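Local coordinates for protein chitinase A (Cycas revoluta, PDB 4MNK) that probably hydrolyses chitin as a class V chitinase of glycosyl hydrolase family 18, and here binds N-acetylglucosamine oligosaccharides, at residues A[120-123]-A[127-130]; A[164-167]-A[172-175]. All blocks are in the same frame, centred on the assembly; numbering follows the deposited sequence.

In the fold
The two contacts illustrate how loops after neighbouring barrel strands pack on one another beside the pocket. Contact 1 runs from Glu120 of the sugar pocket, in the loop after strand 114-119, to the start of helix 125-149; contact 2 is a small hairpin following strand 155-161. Their centres are about 9 Å apart and they pack directly on each other: Met128 CE of contact 1 comes 3.4 Å from Glu174 O of contact 2, and Pro122 O lies 3.5 Å from Thr173 CG2. Glu123 CD meets Phe167 CE1 at 3.7 Å, and both side chains approach a bound B3P molecule. Phe167 also meets Tyr161 and Trp169, two residues of the second glycan site.

Contact 1: A[120-123]-A[127-130]; sequences EYPE and EMEN. With NAG (2-acetamido-2-deoxy-beta-D-glucopyranose), chain B.
Pro122, packed against Met128, centres an inverse gamma turn just after a non-prolyl cis peptide, the one joining Glu120 to Tyr121; no hydrogen bond passes between the two segments. Met128 lies alongside Pro122, leaving its helix with CG anti to the backbone N (chi1 -176°) and bent at chi2 and chi3 so that CE meets the ring, 3.7 Å from Pro122 CG. Its CB lies 3.4 Å from Pro122 O. Glu127 rests its CG 3.6 Å from Glu123 O. This beta-alpha turn of the family 18 TIM barrel leads from strand 114-119 into helix 125-149, and Glu120 closes the DxDxE signature, consistent with the general acid of family 18 enzymes. The Tyr121 ring has Glu120 CB over its centre, 3.7 Å above the plane. The Glu120 side chain reaches the sugar, where NAG O1 faces OE1 at 2.9 Å and OE2 at 3.0 Å; either could take the O1 proton, weakly in each case. With an alanine at Glu120, the CB against the ring would remain but NAG O1 would probably lose this carboxylate partner. Tyr192 OH and Asp118 OD1 also bond the sugar.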
loop_
_atom_site.group_PDB
_atom_site.type_symbol
_atom_site.label_atom_id
_atom_site.label_comp_id
_atom_site.label_asym_id
_atom_site.label_seq_id
_atom_site.Cartn_x
_atom_site.Cartn_y
_atom_site.Cartn_z
ATOM N N GLU A 120 -2.304 10.784 1.064
ATOM C CA GLU A 120 -1.191 10.820 2.003
ATOM C C GLU A 120 -0.773 12.266 2.287
ATOM O O GLU A 120 0.059 12.813 1.568
ATOM C CB GLU A 120 -0.025 9.980 1.459
ATOM C CG GLU A 120 -0.400 8.509 1.251
ATOM C CD GLU A 120 0.672 7.673 0.566
ATOM O OE1 GLU A 120 1.874 7.975 0.704
ATOM O OE2 GLU A 120 0.305 6.685 -0.100
ATOM N N TYR A 121 -1.325 12.901 3.326
ATOM C CA TYR A 121 -2.247 12.308 4.304
ATOM C C TYR A 121 -3.338 13.321 4.659
ATOM O O TYR A 121 -3.151 14.524 4.446
ATOM C CB TYR A 121 -1.491 11.917 5.582
ATOM C CG TYR A 121 -0.361 10.950 5.340
ATOM C CD1 TYR A 121 -0.580 9.574 5.345
ATOM C CD2 TYR A 121 0.928 11.415 5.085
ATOM C CE1 TYR A 121 0.462 8.683 5.108
ATOM C CE2 TYR A 121 1.970 10.540 4.842
ATOM C CZ TYR A 121 1.733 9.179 4.855
ATOM O OH TYR A 121 2.776 8.318 4.618
ATOM N N PRO A 122 -4.479 12.847 5.204
ATOM C CA PRO A 122 -5.539 13.757 5.652
ATOM C C PRO A 122 -5.177 14.460 6.964
ATOM O O PRO A 122 -5.761 14.183 8.017
ATOM C CB PRO A 122 -6.748 12.833 5.822
ATOM C CG PRO A 122 -6.156 11.491 6.098
ATOM C CD PRO A 122 -4.895 11.434 5.293
ATOM N N GLU A 123 -4.205 15.364 6.876
ATOM C CA GLU A 123 -3.748 16.160 8.008
ATOM C C GLU A 123 -3.380 17.551 7.487
ATOM O O GLU A 123 -2.986 17.683 6.328
ATOM C CB GLU A 123 -2.565 15.478 8.719
ATOM C CG GLU A 123 -1.319 15.227 7.862
ATOM C CD GLU A 123 -0.394 16.433 7.780
ATOM O OE1 GLU A 123 -0.487 17.325 8.650
ATOM O OE2 GLU A 123 0.430 16.483 6.841
ATOM N N GLU A 127 -8.056 19.080 7.258
ATOM C CA GLU A 127 -8.004 18.119 6.166
ATOM C C GLU A 127 -8.659 16.788 6.519
ATOM O O GLU A 127 -9.307 16.178 5.669
ATOM C CB GLU A 127 -6.573 17.936 5.657
ATOM C CG GLU A 127 -5.966 19.213 5.069
ATOM C CD GLU A 127 -6.879 19.909 4.061
ATOM O OE1 GLU A 127 -7.594 19.220 3.303
ATOM O OE2 GLU A 127 -6.872 21.155 4.019
ATOM N N MET A 128 -8.517 16.350 7.769
ATOM C CA MET A 128 -9.232 15.161 8.231
ATOM C C MET A 128 -10.744 15.400 8.228
ATOM O O MET A 128 -11.504 14.560 7.750
ATOM C CB MET A 128 -8.755 14.719 9.617
ATOM C CG MET A 128 -9.406 13.424 10.123
ATOM S SD MET A 128 -9.097 11.982 9.075
ATOM C CE MET A 128 -7.427 11.563 9.568
ATOM N N GLU A 129 -11.166 16.555 8.745
ATOM C CA GLU A 129 -12.582 16.920 8.789
ATOM C C GLU A 129 -13.220 16.910 7.402
ATOM O O GLU A 129 -14.326 16.397 7.219
ATOM C CB GLU A 129 -12.763 18.294 9.440
ATOM C CG GLU A 129 -12.549 18.303 10.946
ATOM C CD GLU A 129 -12.445 19.703 11.537
ATOM O OE1 GLU A 129 -12.522 20.699 10.783
ATOM O OE2 GLU A 129 -12.279 19.805 12.772
ATOM N N ASN A 130 -12.516 17.472 6.423
ATOM C CA ASN A 130 -13.038 17.524 5.063
ATOM C C ASN A 130 -12.993 16.169 4.357
ATOM O O ASN A 130 -13.862 15.864 3.538
ATOM C CB ASN A 130 -12.329 18.606 4.249
ATOM C CG ASN A 130 -12.671 20.015 4.720
ATOM O OD1 ASN A 130 -13.603 20.221 5.504
ATOM N ND2 ASN A 130 -11.920 20.993 4.233
HETATM C C1 NAG B . 3.401 4.539 -0.489
HETATM C C2 NAG B . 2.474 4.652 -1.708
HETATM C C3 NAG B . 3.151 4.137 -2.980
HETATM C C4 NAG B . 4.604 4.596 -3.126
HETATM C C5 NAG B . 5.359 4.394 -1.807
HETATM C C6 NAG B . 6.816 4.855 -1.861
HETATM C C7 NAG B . 1.055 2.675 -1.159
HETATM C C8 NAG B . -0.357 2.178 -1.041
HETATM N N2 NAG B . 1.201 3.958 -1.520
HETATM O O1 NAG B . 2.835 5.227 0.602
HETATM O O3 NAG B . 2.396 4.525 -4.110
HETATM O O4 NAG B . 5.207 3.834 -4.151
HETATM O O5 NAG B . 4.679 5.084 -0.776
HETATM O O6 NAG B . 6.890 6.237 -2.132
HETATM O O7 NAG B . 1.990 1.908 -0.921
#

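Contact 2: A[164-167]-A[172-175]; sequences QKLF and VTEY
A two-stranded antiparallel beta hairpin with a classic beta bulge joins 164-167 to 172-175, in the loop between barrel strand 155-161 and helix 177-183: Val172 and Thr173 both face Leu166. Leu166 O accepts from Val172 N at 2.8 Å and from Thr173 N at 3.0 Å, so one carbonyl grips two successive amides. Leu166 N answers to Thr173 O, and Tyr175 N bonds Gln164 O nearly straight at 163°.

On one face, Lys165 and Glu174 form a non-hydrogen-bonded pair whose side chains run side by side. Lys165 NZ makes a salt bridge to Glu174 OE1 at 2.8 Å, while Gln164 NE2 bonds Glu174 OE2 at 3.0 Å. Glu174 CG sits between the backbone N and carbonyl carbon (chi1 64°), which turns one face of the carboxylate to both donors. The opposite face carries Leu166 and Thr173, together against Met128 of helix 125-149, and Thr173 OG1 bonds Gln125 OE1. Leu166 CD1 lies over one face of the Tyr175 ring, whose OH is bonded to Tyr161 N. The amide of Gln164 has a second grip, NE2 reaching Tyr175 O at 2.8 Å, with that oxygen in the amide plane.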
loop_
_atom_site.group_PDB
_atom_site.type_symbol
_atom_site.label_atom_id
_atom_site.label_comp_id
_atom_site.label_asym_id
_atom_site.label_seq_id
_atom_site.Cartn_x
_atom_site.Cartn_y
_atom_site.Cartn_z
ATOM N N GLN A 164 -2.202 5.076 13.862
ATOM C CA GLN A 164 -3.523 5.691 13.953
ATOM C C GLN A 164 -3.450 7.207 14.174
ATOM O O GLN A 164 -4.379 7.932 13.813
ATOM C CB GLN A 164 -4.341 4.995 15.050
ATOM C CG GLN A 164 -5.809 5.415 15.152
ATOM C CD GLN A 164 -6.059 6.480 16.213
ATOM O OE1 GLN A 164 -5.263 6.661 17.138
ATOM N NE2 GLN A 164 -7.178 7.180 16.088
ATOM N N LYS A 165 -2.342 7.673 14.748
ATOM C CA LYS A 165 -2.128 9.096 15.003
ATOM C C LYS A 165 -1.299 9.732 13.894
ATOM O O LYS A 165 -0.285 9.178 13.463
ATOM C CB LYS A 165 -1.415 9.315 16.344
ATOM C CG LYS A 165 -2.079 8.674 17.554
ATOM C CD LYS A 165 -3.261 9.481 18.063
ATOM C CE LYS A 165 -3.843 8.848 19.319
ATOM N NZ LYS A 165 -4.919 9.681 19.915
ATOM N N LEU A 166 -1.741 10.898 13.435
ATOM C CA LEU A 166 -0.970 11.703 12.500
ATOM C C LEU A 166 -0.491 12.954 13.234
ATOM O O LEU A 166 -1.251 13.909 13.368
ATOM C CB LEU A 166 -1.824 12.093 11.285
ATOM C CG LEU A 166 -2.374 10.971 10.397
ATOM C CD1 LEU A 166 -3.479 11.482 9.482
ATOM C CD2 LEU A 166 -1.258 10.332 9.579
ATOM N N PHE A 167 0.744 12.966 13.738
ATOM C CA PHE A 167 1.702 11.863 13.679
ATOM C C PHE A 167 2.097 11.499 15.127
ATOM O O PHE A 167 1.883 12.313 16.027
ATOM C CB PHE A 167 2.897 12.285 12.817
ATOM C CG PHE A 167 2.532 12.525 11.376
ATOM C CD1 PHE A 167 2.105 13.781 10.949
ATOM C CD2 PHE A 167 2.585 11.487 10.452
ATOM C CE1 PHE A 167 1.746 14.001 9.619
ATOM C CE2 PHE A 167 2.228 11.696 9.120
ATOM C CZ PHE A 167 1.810 12.958 8.703
ATOM N N VAL A 172 -1.489 15.943 15.316
ATOM C CA VAL A 172 -2.299 17.046 14.793
ATOM C C VAL A 172 -3.723 16.581 14.488
ATOM O O VAL A 172 -4.673 17.364 14.553
ATOM C CB VAL A 172 -1.646 17.742 13.559
ATOM C CG1 VAL A 172 -0.231 18.186 13.886
ATOM C CG2 VAL A 172 -1.650 16.845 12.321
ATOM N N THR A 173 -3.847 15.298 14.149
ATOM C CA THR A 173 -5.132 14.637 13.950
ATOM C C THR A 173 -4.925 13.123 14.063
ATOM O O THR A 173 -3.814 12.660 14.339
ATOM C CB THR A 173 -5.808 15.041 12.599
ATOM O OG1 THR A 173 -7.157 14.557 12.568
ATOM C CG2 THR A 173 -5.032 14.509 11.393
ATOM N N GLU A 174 -5.996 12.360 13.871
ATOM C CA GLU A 174 -5.923 10.906 13.928
ATOM C C GLU A 174 -7.047 10.305 13.103
ATOM O O GLU A 174 -8.057 10.963 12.856
ATOM C CB GLU A 174 -5.989 10.409 15.378
ATOM C CG GLU A 174 -7.289 10.711 16.110
ATOM C CD GLU A 174 -7.181 10.434 17.593
ATOM O OE1 GLU A 174 -6.539 11.238 18.301
ATOM O OE2 GLU A 174 -7.738 9.413 18.046
ATOM N N TYR A 175 -6.873 9.059 12.677
ATOM C CA TYR A 175 -7.909 8.376 11.913
ATOM C C TYR A 175 -9.097 8.041 12.808
ATOM O O TYR A 175 -8.922 7.438 13.872
ATOM C CB TYR A 175 -7.360 7.105 11.266
ATOM C CG TYR A 175 -6.350 7.354 10.172
ATOM C CD1 TYR A 175 -4.984 7.251 10.426
ATOM C CD2 TYR A 175 -6.758 7.687 8.880
ATOM C CE1 TYR A 175 -4.043 7.478 9.424
ATOM C CE2 TYR A 175 -5.828 7.917 7.866
ATOM C CZ TYR A 175 -4.469 7.807 8.145
ATOM O OH TYR A 175 -3.536 8.021 7.153
#